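Tailspike protein (Siphovirus 9NA, PDB 3RIQ) probably recognises and cleaves Salmonella lipopolysaccharide O-antigen as a trimeric phage tailspike of the endorhamnosidase type, through its right-handed beta-helical receptor-binding domain. Local coordinates at residues 239-244 with 271-276; 317-322 with 339-344; 438-443 with 456-461; 450-455 with 476-481. All coordinates share one frame; numbering follows the deposited sequence.

Interaction 1 of 4, residues 239-244 with 271-276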
loop_
_atom_site.group_PDB
_atom_site.type_symbol
_atom_site.label_atom_id
_atom_site.label_comp_id
_atom_site.label_asym_id
_atom_site.label_seq_id
_atom_site.Cartn_x
_atom_site.Cartn_y
_atom_site.Cartn_z
ATOM N N ILE A 239 8.859 -8.857 -10.486
ATOM C CA ILE A 239 9.385 -7.731 -11.313
ATOM C C ILE A 239 9.393 -8.232 -12.754
ATOM O O ILE A 239 9.985 -9.277 -13.032
ATOM C CB ILE A 239 10.812 -7.308 -10.866
ATOM C CG1 ILE A 239 10.789 -6.820 -9.409
ATOM C CG2 ILE A 239 11.341 -6.248 -11.812
ATOM C CD1 ILE A 239 12.155 -6.593 -8.818
ATOM N N SER A 240 8.750 -7.505 -13.665
ATOM C CA SER A 240 8.708 -7.846 -15.097
ATOM C C SER A 240 9.494 -6.760 -15.810
ATOM O O SER A 240 9.088 -5.571 -15.775
ATOM C CB SER A 240 7.256 -7.842 -15.566
ATOM O OG SER A 240 7.180 -8.017 -16.966
ATOM N N TYR A 241 10.628 -7.130 -16.415
ATOM C CA TYR A 241 11.576 -6.122 -16.926
ATOM C C TYR A 241 11.782 -6.209 -18.426
ATOM O O TYR A 241 12.289 -7.229 -18.926
ATOM C CB TYR A 241 12.932 -6.352 -16.232
ATOM C CG TYR A 241 14.089 -5.524 -16.775
ATOM C CD1 TYR A 241 14.071 -4.110 -16.751
ATOM C CD2 TYR A 241 15.227 -6.172 -17.284
ATOM C CE1 TYR A 241 15.161 -3.365 -17.237
ATOM C CE2 TYR A 241 16.333 -5.432 -17.776
ATOM C CZ TYR A 241 16.277 -4.025 -17.731
ATOM O OH TYR A 241 17.337 -3.249 -18.169
ATOM N N ARG A 242 11.368 -5.168 -19.135
ATOM C CA ARG A 242 11.618 -5.058 -20.594
ATOM C C ARG A 242 11.116 -6.232 -21.448
ATOM O O ARG A 242 11.764 -6.638 -22.463
ATOM C CB ARG A 242 13.105 -4.773 -20.870
ATOM C CG ARG A 242 13.464 -3.356 -20.464
ATOM C CD ARG A 242 14.947 -3.101 -20.697
ATOM N NE ARG A 242 15.302 -1.724 -20.385
ATOM C CZ ARG A 242 16.526 -1.244 -20.547
ATOM N NH1 ARG A 242 17.472 -2.031 -21.093
ATOM N NH2 ARG A 242 16.786 0.024 -20.248
ATOM N N VAL A 243 9.956 -6.756 -21.069
ATOM C CA VAL A 243 9.341 -7.759 -21.945
ATOM C C VAL A 243 8.830 -7.107 -23.244
ATOM O O VAL A 243 8.544 -5.896 -23.311
ATOM C CB VAL A 243 8.224 -8.596 -21.231
ATOM C CG1 VAL A 243 8.800 -9.200 -19.969
ATOM C CG2 VAL A 243 6.984 -7.771 -20.948
ATOM N N GLY A 244 8.721 -7.927 -24.288
ATOM C CA GLY A 244 8.298 -7.414 -25.611
ATOM C C GLY A 244 6.788 -7.153 -25.727
ATOM O O GLY A 244 6.360 -6.415 -26.649
ATOM N N THR A 271 5.794 -5.152 -10.358
ATOM C CA THR A 271 6.586 -3.989 -10.778
ATOM C C THR A 271 6.951 -4.221 -12.231
ATOM O O THR A 271 7.703 -5.173 -12.520
ATOM C CB THR A 271 7.911 -3.912 -9.954
ATOM O OG1 THR A 271 7.583 -3.768 -8.568
ATOM C CG2 THR A 271 8.801 -2.770 -10.433
ATOM N N THR A 272 6.465 -3.367 -13.134
ATOM C CA THR A 272 6.766 -3.541 -14.571
ATOM C C THR A 272 7.596 -2.382 -15.043
ATOM O O THR A 272 7.196 -1.220 -14.885
ATOM C CB THR A 272 5.504 -3.623 -15.420
ATOM O OG1 THR A 272 4.687 -4.693 -14.949
ATOM C CG2 THR A 272 5.881 -3.873 -16.897
ATOM N N ILE A 273 8.770 -2.694 -15.561
ATOM C CA ILE A 273 9.704 -1.664 -16.028
ATOM C C ILE A 273 9.902 -1.755 -17.541
ATOM O O ILE A 273 10.415 -2.756 -18.025
ATOM C CB ILE A 273 11.080 -1.857 -15.333
ATOM C CG1 ILE A 273 10.940 -1.675 -13.791
ATOM C CG2 ILE A 273 12.138 -0.888 -15.947
ATOM C CD1 ILE A 273 12.180 -2.146 -12.938
ATOM N N GLN A 274 9.506 -0.713 -18.281
ATOM C CA GLN A 274 9.801 -0.584 -19.723
ATOM C C GLN A 274 9.366 -1.778 -20.569
ATOM O O GLN A 274 10.106 -2.213 -21.456
ATOM C CB GLN A 274 11.272 -0.255 -19.956
ATOM C CG GLN A 274 11.635 1.127 -19.403
ATOM C CD GLN A 274 13.107 1.448 -19.614
ATOM O OE1 GLN A 274 14.005 0.610 -19.353
ATOM N NE2 GLN A 274 13.375 2.652 -20.093
ATOM N N CYS A 275 8.163 -2.308 -20.334
ATOM C CA CYS A 275 7.609 -3.271 -21.330
ATOM C C CYS A 275 7.194 -2.500 -22.596
ATOM O O CYS A 275 7.003 -1.273 -22.556
ATOM C CB CYS A 275 6.438 -4.071 -20.766
ATOM S SG CYS A 275 5.001 -3.058 -20.281
ATOM N N TYR A 276 7.109 -3.202 -23.721
ATOM C CA TYR A 276 6.800 -2.518 -24.976
ATOM C C TYR A 276 5.306 -2.297 -25.176
ATOM O O TYR A 276 4.907 -1.333 -25.857
ATOM C CB TYR A 276 7.420 -3.260 -26.159
ATOM C CG TYR A 276 7.445 -2.467 -27.442
ATOM C CD1 TYR A 276 8.078 -1.204 -27.521
ATOM C CD2 TYR A 276 6.882 -2.988 -28.604
ATOM C CE1 TYR A 276 8.136 -0.484 -28.744
ATOM C CE2 TYR A 276 6.952 -2.304 -29.810
ATOM C CZ TYR A 276 7.563 -1.028 -29.869
ATOM O OH TYR A 276 7.624 -0.325 -31.076
HETATM O O HOH W 1 10.374 -3.732 -23.859
#
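Ile239, Ser240 and Tyr241 run level with Thr271, Thr272 and Ile273 as parallel strands, their axes 4.7 Å apart and 11° from exact alignment, and three backbone bonds (Ser240 N to Thr271 O, Ile273 N to Ser240 O, Arg242 N to Ile273 O) fix the register. Both segments then turn at the same level, since Arg242 and Gln274 each have positive phi, and their side chains leave the corner side by side. Arg242 is extended from CG to NE and grips one oxygen with two nitrogens: NE lies 2.9 Å from Gln274 OE1 and NH2 3.0 Å from that same OE1. The oxygen sits in the guanidinium plane, but the amide plane is turned 40° against it, so NE approaches from above the carbonyl plane. Ile273 CG2 meets the edge of the Tyr241 ring, 3.8 Å from CD1, while Arg242 CG covers part of one ring face. Past the corner, Val243 CG2 packs against Cys275 CB at 3.7 Å. Val243 O accepts from Tyr276 N at 3.1 Å and also from a water that donates to Gln274 O. This stacking of strand on strand and corner on corner is what a right-handed beta-helix repeats from one rung to the next. Strand 211-214 continues it beyond Ile239 and Tyr241, and strand 311-318 lies against Thr271 and Thr272.

Interaction 2 of 4, residues 317-322 with 339-344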
loop_
_atom_site.group_PDB
_atom_site.type_symbol
_atom_site.label_atom_id
_atom_site.label_comp_id
_atom_site.label_asym_id
_atom_site.label_seq_id
_atom_site.Cartn_x
_atom_site.Cartn_y
_atom_site.Cartn_z
ATOM N N THR A 317 4.258 0.646 -12.302
ATOM C CA THR A 317 4.873 0.487 -13.632
ATOM C C THR A 317 5.596 1.743 -14.013
ATOM O O THR A 317 5.199 2.830 -13.598
ATOM C CB THR A 317 3.847 0.068 -14.736
ATOM O OG1 THR A 317 3.144 1.222 -15.221
ATOM C CG2 THR A 317 2.846 -0.983 -14.186
ATOM N N ARG A 318 6.680 1.605 -14.775
ATOM C CA ARG A 318 7.500 2.787 -15.117
ATOM C C ARG A 318 7.951 2.749 -16.560
ATOM O O ARG A 318 8.589 1.767 -16.997
ATOM C CB ARG A 318 8.728 2.885 -14.187
ATOM C CG ARG A 318 9.508 4.200 -14.357
ATOM C CD ARG A 318 10.937 4.183 -13.706
ATOM N NE ARG A 318 11.905 3.398 -14.510
ATOM C CZ ARG A 318 12.552 3.868 -15.576
ATOM N NH1 ARG A 318 12.309 5.106 -15.989
ATOM N NH2 ARG A 318 13.414 3.090 -16.256
ATOM N N ASP A 319 7.657 3.839 -17.276
ATOM C CA ASP A 319 8.155 4.074 -18.650
ATOM C C ASP A 319 7.771 2.923 -19.623
ATOM O O ASP A 319 8.567 2.532 -20.498
ATOM C CB ASP A 319 9.691 4.323 -18.603
ATOM C CG ASP A 319 10.243 5.028 -19.840
ATOM O OD1 ASP A 319 9.484 5.711 -20.586
ATOM O OD2 ASP A 319 11.481 4.898 -20.062
ATOM N N CYS A 320 6.550 2.420 -19.476
ATOM C CA CYS A 320 6.023 1.427 -20.384
ATOM C C CYS A 320 5.549 2.103 -21.665
ATOM O O CYS A 320 4.973 3.192 -21.615
ATOM C CB CYS A 320 4.877 0.688 -19.703
ATOM S SG CYS A 320 5.487 -0.306 -18.255
ATOM N N MET A 321 5.834 1.474 -22.816
ATOM C CA MET A 321 5.538 2.098 -24.093
ATOM C C MET A 321 4.046 2.127 -24.430
ATOM O O MET A 321 3.585 3.005 -25.194
ATOM C CB MET A 321 6.358 1.410 -25.183
ATOM C CG MET A 321 6.238 2.001 -26.590
ATOM S SD MET A 321 6.608 3.775 -26.761
ATOM C CE MET A 321 8.407 3.796 -26.612
ATOM N N GLY A 322 3.292 1.206 -23.829
ATOM C CA GLY A 322 1.841 1.136 -23.987
ATOM C C GLY A 322 1.138 1.883 -22.854
ATOM O O GLY A 322 1.578 2.976 -22.404
ATOM N N THR A 339 1.496 4.526 -11.724
ATOM C CA THR A 339 2.208 4.447 -12.985
ATOM C C THR A 339 2.943 5.735 -13.263
ATOM O O THR A 339 2.382 6.817 -13.053
ATOM C CB THR A 339 1.305 4.041 -14.189
ATOM O OG1 THR A 339 0.505 5.155 -14.639
ATOM C CG2 THR A 339 0.414 2.818 -13.843
ATOM N N TYR A 340 4.189 5.598 -13.725
ATOM C CA TYR A 340 5.052 6.715 -14.119
ATOM C C TYR A 340 5.390 6.579 -15.599
ATOM O O TYR A 340 5.736 5.478 -16.060
ATOM C CB TYR A 340 6.384 6.668 -13.346
ATOM C CG TYR A 340 6.313 7.287 -11.978
ATOM C CD1 TYR A 340 6.555 8.659 -11.825
ATOM C CD2 TYR A 340 5.943 6.541 -10.861
ATOM C CE1 TYR A 340 6.454 9.270 -10.588
ATOM C CE2 TYR A 340 5.861 7.128 -9.587
ATOM C CZ TYR A 340 6.104 8.516 -9.475
ATOM O OH TYR A 340 5.976 9.187 -8.284
ATOM N N GLU A 341 5.385 7.699 -16.314
ATOM C CA GLU A 341 5.959 7.772 -17.690
ATOM C C GLU A 341 5.309 6.790 -18.665
ATOM O O GLU A 341 5.933 6.382 -19.643
ATOM C CB GLU A 341 7.500 7.550 -17.660
ATOM C CG GLU A 341 8.353 8.654 -17.008
ATOM C CD GLU A 341 9.798 8.149 -16.944
ATOM O OE1 GLU A 341 10.481 8.274 -17.932
ATOM O OE2 GLU A 341 10.222 7.492 -15.948
ATOM N N ALA A 342 4.038 6.436 -18.464
ATOM C CA ALA A 342 3.344 5.642 -19.509
ATOM C C ALA A 342 3.325 6.447 -20.811
ATOM O O ALA A 342 3.024 7.657 -20.789
ATOM C CB ALA A 342 1.930 5.321 -19.085
ATOM N N HIS A 343 3.639 5.797 -21.935
ATOM C CA HIS A 343 3.651 6.524 -23.205
ATOM C C HIS A 343 2.237 6.740 -23.779
ATOM O O HIS A 343 1.989 7.748 -24.470
ATOM C CB HIS A 343 4.600 5.869 -24.211
ATOM C CG HIS A 343 6.042 5.987 -23.818
ATOM N ND1 HIS A 343 7.000 6.517 -24.657
ATOM C CD2 HIS A 343 6.675 5.686 -22.664
ATOM C CE1 HIS A 343 8.178 6.499 -24.043
ATOM N NE2 HIS A 343 8.003 6.007 -22.826
ATOM N N LYS A 344 1.318 5.842 -23.447
ATOM C CA LYS A 344 -0.106 6.006 -23.767
ATOM C C LYS A 344 -0.828 6.466 -22.498
ATOM O O LYS A 344 -0.222 7.183 -21.663
ATOM C CB LYS A 344 -0.702 4.693 -24.326
ATOM C CG LYS A 344 0.146 4.036 -25.442
ATOM C CD LYS A 344 0.304 4.900 -26.670
ATOM C CE LYS A 344 1.024 4.114 -27.823
ATOM N NZ LYS A 344 2.508 3.940 -27.616
HETATM O O HOH W 2 4.410 3.037 -17.154
HETATM O O HOH W 3 12.806 6.613 -18.401
#
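The imidazole of His343 meets Asp319 at its edge: NE2 donates to Asp319 OD1 at 2.7 Å, with the oxygen only 5° out of the ring plane. Met321 SD approaches the same ring obliquely, 4.0 Å from its centroid, and Met321 CE lies near ND1. At the edge of the Arg318 guanidinium, close to its plane, are Glu341 OE2, which NH1 reaches in a salt bridge at 3.2 Å on the syn side, and a water. The carboxylates of Asp319 and Glu341 are stacked nearly parallel, their planes 13° apart and Asp319 OD1 3.8 Å from Glu341 OE1. That water ties the three groups together, accepting from Arg318 NH1 and donating to Asp319 OD2 and Glu341 OE1. Leading into this polar row, the parallel backbones pair at Thr317 with Thr339 and at Arg318 with Tyr340, and turn at Asp319 and Glu341, both with positive phi. His343 N donates to Cys320 O farther along. Lys344 bends back at its end (chi4 -75°), which places NZ 2.8 Å from Met321 O. Thr317 OG1 packs 3.4 Å from Thr339 CG2, although its stronger partner is Gly324 O. Two acidic side chains this near would be expected to repel; Lys366 bridges to both, Arg318 holds one oxygen of Glu341, and His343, itself bonded through ND1 to Asp367, holds one of Asp319. The contact is therefore a connected polar network at the corner of a beta-helix, in which cationic groups and a bridging water probably offset the crowding of acids.

Interaction 3 of 4, residues 438-443 with 456-461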
loop_
_atom_site.group_PDB
_atom_site.type_symbol
_atom_site.label_atom_id
_atom_site.label_comp_id
_atom_site.label_asym_id
_atom_site.label_seq_id
_atom_site.Cartn_x
_atom_site.Cartn_y
_atom_site.Cartn_z
ATOM N N ALA A 438 -2.456 36.452 -6.258
ATOM C CA ALA A 438 -3.884 36.282 -6.064
ATOM C C ALA A 438 -4.203 34.806 -6.085
ATOM O O ALA A 438 -3.511 34.032 -6.751
ATOM C CB ALA A 438 -4.673 37.021 -7.155
ATOM N N MET A 439 -5.244 34.411 -5.364
ATOM C CA MET A 439 -5.710 33.026 -5.421
ATOM C C MET A 439 -7.216 33.014 -5.299
ATOM O O MET A 439 -7.821 34.036 -4.928
ATOM C CB MET A 439 -5.018 32.140 -4.372
ATOM C CG MET A 439 -5.516 32.317 -2.934
ATOM S SD MET A 439 -4.550 31.255 -1.801
ATOM C CE MET A 439 -5.018 29.598 -2.357
ATOM N N THR A 440 -7.825 31.873 -5.646
ATOM C CA THR A 440 -9.262 31.812 -5.842
ATOM C C THR A 440 -9.933 30.564 -5.291
ATOM O O THR A 440 -9.318 29.499 -5.216
ATOM C CB THR A 440 -9.635 31.879 -7.345
ATOM O OG1 THR A 440 -8.847 30.939 -8.085
ATOM C CG2 THR A 440 -9.448 33.297 -7.925
ATOM N N LEU A 441 -11.204 30.723 -4.912
ATOM C CA LEU A 441 -12.172 29.624 -4.832
ATOM C C LEU A 441 -13.135 29.792 -6.000
ATOM O O LEU A 441 -13.804 30.842 -6.109
ATOM C CB LEU A 441 -12.997 29.699 -3.524
ATOM C CG LEU A 441 -14.343 28.909 -3.552
ATOM C CD1 LEU A 441 -14.114 27.422 -3.584
ATOM C CD2 LEU A 441 -15.203 29.278 -2.357
ATOM N N SER A 442 -13.209 28.777 -6.870
ATOM C CA SER A 442 -14.122 28.804 -8.009
ATOM C C SER A 442 -15.091 27.639 -7.884
ATOM O O SER A 442 -14.674 26.536 -7.463
ATOM C CB SER A 442 -13.376 28.706 -9.334
ATOM O OG SER A 442 -12.350 29.676 -9.429
ATOM N N MET A 443 -16.353 27.868 -8.247
ATOM C CA MET A 443 -17.377 26.808 -8.207
ATOM C C MET A 443 -18.047 26.731 -9.559
ATOM O O MET A 443 -18.522 27.754 -10.078
ATOM C CB MET A 443 -18.399 27.038 -7.089
ATOM C CG MET A 443 -17.713 27.261 -5.733
ATOM S SD MET A 443 -18.704 27.891 -4.344
ATOM C CE MET A 443 -20.148 27.030 -4.597
ATOM N N VAL A 456 -16.775 33.027 -8.386
ATOM C CA VAL A 456 -15.350 33.143 -8.084
ATOM C C VAL A 456 -15.153 34.088 -6.907
ATOM O O VAL A 456 -15.636 35.242 -6.932
ATOM C CB VAL A 456 -14.542 33.690 -9.290
ATOM C CG1 VAL A 456 -13.080 33.789 -8.905
ATOM C CG2 VAL A 456 -14.736 32.808 -10.541
ATOM N N LEU A 457 -14.510 33.588 -5.855
ATOM C CA LEU A 457 -14.105 34.372 -4.688
ATOM C C LEU A 457 -12.574 34.543 -4.742
ATOM O O LEU A 457 -11.858 33.548 -4.791
ATOM C CB LEU A 457 -14.494 33.621 -3.408
ATOM C CG LEU A 457 -14.101 34.214 -2.040
ATOM C CD1 LEU A 457 -14.906 35.513 -1.742
ATOM C CD2 LEU A 457 -14.265 33.184 -0.914
ATOM N N THR A 458 -12.087 35.780 -4.730
ATOM C CA THR A 458 -10.664 36.052 -4.954
ATOM C C THR A 458 -10.047 36.747 -3.745
ATOM O O THR A 458 -10.644 37.694 -3.191
ATOM C CB THR A 458 -10.481 36.983 -6.183
ATOM O OG1 THR A 458 -11.136 36.403 -7.324
ATOM C CG2 THR A 458 -9.000 37.208 -6.487
ATOM N N ALA A 459 -8.876 36.270 -3.341
ATOM C CA ALA A 459 -8.011 36.942 -2.364
ATOM C C ALA A 459 -6.857 37.502 -3.167
ATOM O O ALA A 459 -6.095 36.725 -3.749
ATOM C CB ALA A 459 -7.470 35.916 -1.390
ATOM N N ASP A 460 -6.711 38.830 -3.213
ATOM C CA ASP A 460 -5.674 39.418 -4.061
ATOM C C ASP A 460 -4.719 40.229 -3.204
ATOM O O ASP A 460 -5.089 41.310 -2.722
ATOM C CB ASP A 460 -6.340 40.289 -5.145
ATOM C CG ASP A 460 -5.338 40.898 -6.122
ATOM O OD1 ASP A 460 -5.752 41.168 -7.273
ATOM O OD2 ASP A 460 -4.158 41.109 -5.760
ATOM N N CYS A 461 -3.496 39.729 -3.016
ATOM C CA CYS A 461 -2.525 40.396 -2.149
ATOM C C CYS A 461 -1.828 41.516 -2.891
ATOM O O CYS A 461 -1.175 41.285 -3.906
ATOM C CB CYS A 461 -1.485 39.398 -1.636
ATOM S SG CYS A 461 -0.227 40.191 -0.568
#
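Thr440 CG2 fits between two residues of the facing strand, 3.6 Å from Thr458 OG1 and 3.8 Å from Val456 CG1, on the partly exposed face of an antiparallel beta hairpin. Thr440 and Thr458 lie side by side there. Contact thins toward the Ser442 end of that face, where OG is 4.1 Å from Val456 CG2. At the other end Ala438 CB rests 3.7 Å from Ala459 O, and only its approach to the side chain of Asp460 is loose; Asp460 OD2 bonds instead to Gln462. On the opposite, buried face the side chains meet across the strands, Leu441 CB 4.2 Å from Leu457 CB and Met439 CG 4.4 Å from Ala459 CB. A second subunit also covers this face, with its Met443 on Met439 and Ala459 and its Leu455 on Leu457. The firm link within the hairpin is the backbone. Met439 and Ala459 exchange two hydrogen bonds, as do Leu441 and Leu457, the shortest being Leu457 N to Leu441 O at 2.8 Å and 172°. Strand 470-479 flanks 456-461 on its far side, and residues 441-443 pair in parallel with a strand of a third subunit, so the sheet runs on across the trimer interface.

Interaction 4 of 4, residues 450-455 with 476-481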
loop_
_atom_site.group_PDB
_atom_site.type_symbol
_atom_site.label_atom_id
_atom_site.label_comp_id
_atom_site.label_asym_id
_atom_site.label_seq_id
_atom_site.Cartn_x
_atom_site.Cartn_y
_atom_site.Cartn_z
ATOM N N THR A 450 -21.074 23.653 -18.777
ATOM C CA THR A 450 -20.425 24.956 -18.587
ATOM C C THR A 450 -18.920 24.850 -18.808
ATOM O O THR A 450 -18.322 23.781 -18.562
ATOM C CB THR A 450 -20.709 25.558 -17.155
ATOM O OG1 THR A 450 -20.224 24.670 -16.135
ATOM C CG2 THR A 450 -22.206 25.801 -16.940
ATOM N N ILE A 451 -18.310 25.947 -19.249
ATOM C CA ILE A 451 -16.864 26.105 -19.327
ATOM C C ILE A 451 -16.377 26.941 -18.125
ATOM O O ILE A 451 -15.346 26.641 -17.529
ATOM C CB ILE A 451 -16.448 26.859 -20.652
ATOM C CG1 ILE A 451 -16.811 26.042 -21.897
ATOM C CG2 ILE A 451 -14.963 27.232 -20.650
ATOM C CD1 ILE A 451 -16.321 24.631 -21.875
ATOM N N ASN A 452 -17.113 28.009 -17.801
ATOM C CA ASN A 452 -16.711 28.977 -16.787
ATOM C C ASN A 452 -17.432 28.768 -15.460
ATOM O O ASN A 452 -18.561 28.257 -15.436
ATOM C CB ASN A 452 -17.001 30.408 -17.292
ATOM C CG ASN A 452 -16.305 30.712 -18.599
ATOM O OD1 ASN A 452 -16.964 30.954 -19.634
ATOM N ND2 ASN A 452 -14.973 30.669 -18.583
ATOM N N PRO A 453 -16.786 29.157 -14.348
ATOM C CA PRO A 453 -17.395 28.971 -13.027
ATOM C C PRO A 453 -18.580 29.910 -12.787
ATOM O O PRO A 453 -18.597 31.012 -13.309
ATOM C CB PRO A 453 -16.223 29.254 -12.050
ATOM C CG PRO A 453 -15.287 30.163 -12.819
ATOM C CD PRO A 453 -15.387 29.640 -14.254
ATOM N N SER A 454 -19.553 29.463 -11.992
ATOM C CA SER A 454 -20.694 30.304 -11.641
ATOM C C SER A 454 -20.356 31.260 -10.484
ATOM O O SER A 454 -21.043 32.257 -10.272
ATOM C CB SER A 454 -21.904 29.428 -11.273
ATOM O OG SER A 454 -22.492 28.839 -12.448
ATOM N N LEU A 455 -19.278 30.980 -9.755
ATOM C CA LEU A 455 -18.870 31.805 -8.609
ATOM C C LEU A 455 -17.358 31.842 -8.552
ATOM O O LEU A 455 -16.728 30.785 -8.668
ATOM C CB LEU A 455 -19.432 31.211 -7.307
ATOM C CG LEU A 455 -19.160 31.905 -5.960
ATOM C CD1 LEU A 455 -20.244 31.508 -4.953
ATOM C CD2 LEU A 455 -17.749 31.598 -5.400
ATOM N N SER A 476 -17.771 37.389 -7.365
ATOM C CA SER A 476 -18.540 37.726 -8.576
ATOM C C SER A 476 -19.333 36.543 -9.122
ATOM O O SER A 476 -18.942 35.368 -8.940
ATOM C CB SER A 476 -17.622 38.286 -9.698
ATOM O OG SER A 476 -16.723 37.249 -10.141
ATOM N N ALA A 477 -20.454 36.873 -9.747
ATOM C CA ALA A 477 -21.271 35.941 -10.523
ATOM C C ALA A 477 -20.871 36.017 -12.006
ATOM O O ALA A 477 -19.837 36.600 -12.343
ATOM C CB ALA A 477 -22.779 36.278 -10.356
ATOM N N ILE A 478 -21.679 35.413 -12.873
ATOM C CA ILE A 478 -21.403 35.419 -14.309
ATOM C C ILE A 478 -22.728 35.684 -15.050
ATOM O O ILE A 478 -23.810 35.320 -14.571
ATOM C CB ILE A 478 -20.710 34.065 -14.761
ATOM C CG1 ILE A 478 -20.037 34.203 -16.149
ATOM C CG2 ILE A 478 -21.684 32.868 -14.682
ATOM C CD1 ILE A 478 -19.043 33.050 -16.511
ATOM N N GLN A 479 -22.616 36.311 -16.219
ATOM C CA GLN A 479 -23.776 36.591 -17.088
ATOM C C GLN A 479 -23.294 36.691 -18.545
ATOM O O GLN A 479 -22.341 37.409 -18.820
ATOM C CB GLN A 479 -24.457 37.922 -16.678
ATOM C CG GLN A 479 -25.745 38.221 -17.439
ATOM C CD GLN A 479 -26.874 37.273 -17.101
ATOM O OE1 GLN A 479 -27.066 36.915 -15.940
ATOM N NE2 GLN A 479 -27.628 36.848 -18.129
ATOM N N ASP A 480 -23.930 35.944 -19.459
ATOM C CA ASP A 480 -23.481 35.904 -20.864
ATOM C C ASP A 480 -21.996 35.566 -20.947
ATOM O O ASP A 480 -21.285 36.057 -21.824
ATOM C CB ASP A 480 -23.783 37.228 -21.604
ATOM C CG ASP A 480 -25.241 37.610 -21.547
ATOM O OD1 ASP A 480 -26.131 36.718 -21.464
ATOM O OD2 ASP A 480 -25.501 38.823 -21.568
ATOM N N GLY A 481 -21.535 34.689 -20.052
ATOM C CA GLY A 481 -20.164 34.209 -20.118
ATOM C C GLY A 481 -19.105 35.147 -19.567
ATOM O O GLY A 481 -17.921 34.818 -19.594
#
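Ile478 reaches from its strand across to Asn452 and Pro453, which lead into a classic beta bulge, and to Ser454, which with Leu455 forms that bulge opposite Met443 of the preceding strand. Its side chain carries most of the contact. CB lies 4.0 Å from Pro453 O. CG2 branches from it into the crowded position between backbone N and carbonyl carbon, 3.9 Å from that same oxygen and 4.1 Å from Ser454 CA. CG1, anti to the backbone N (chi1 -163°), carries the chain outward, and the next torsion is again extended (chi2 166°). CD1 thereby ends 3.4 Å from Asn452 CB, a tight carbon-carbon approach, and 3.8 Å from Pro453 O. The two side chains cross at about a right angle, tip of one against the root of the other. Pro453 O, lying beside three of these carbons, is also the acceptor for Arg483 NH1. No hydrogen bond joins 450-455 to 476-481 directly, but Ser471 OG of a third subunit bonds to both Ser454 O and Ile478 N, linking the two segments through another chain. Glu469 of that subunit also accepts from the backbone N of Ile451 and Asn452. Where the loop passes into strand 455-461 the backbones draw level, and Leu455 CA directs its hydrogen at Ser476 O, 3.6 Å from CA, with an angle of 152° at the hydrogen.

The four contacts form two groups in series along the chain. Interactions 1 and 2 stack within the parallel beta-helix: their centres are 10 Å apart, strands 266-273 and 311-318 are neighbours, and Gln274 NE2 to Asp319 OD2 joins their polar corners. Interactions 3 and 4 follow in a separate antiparallel sheet, with centres 14 Å apart and alternating segments; Met443 N and O pair with Leu455 O and Ser454 N to connect them. About 24 Å separates the nearest atoms of interaction 2 from either later contact. Interactions 1 to 3 all touch the second subunit, while 3 and 4 also meet the third, into which the ladder continues at 441-443, consistent with subunits that intertwine there.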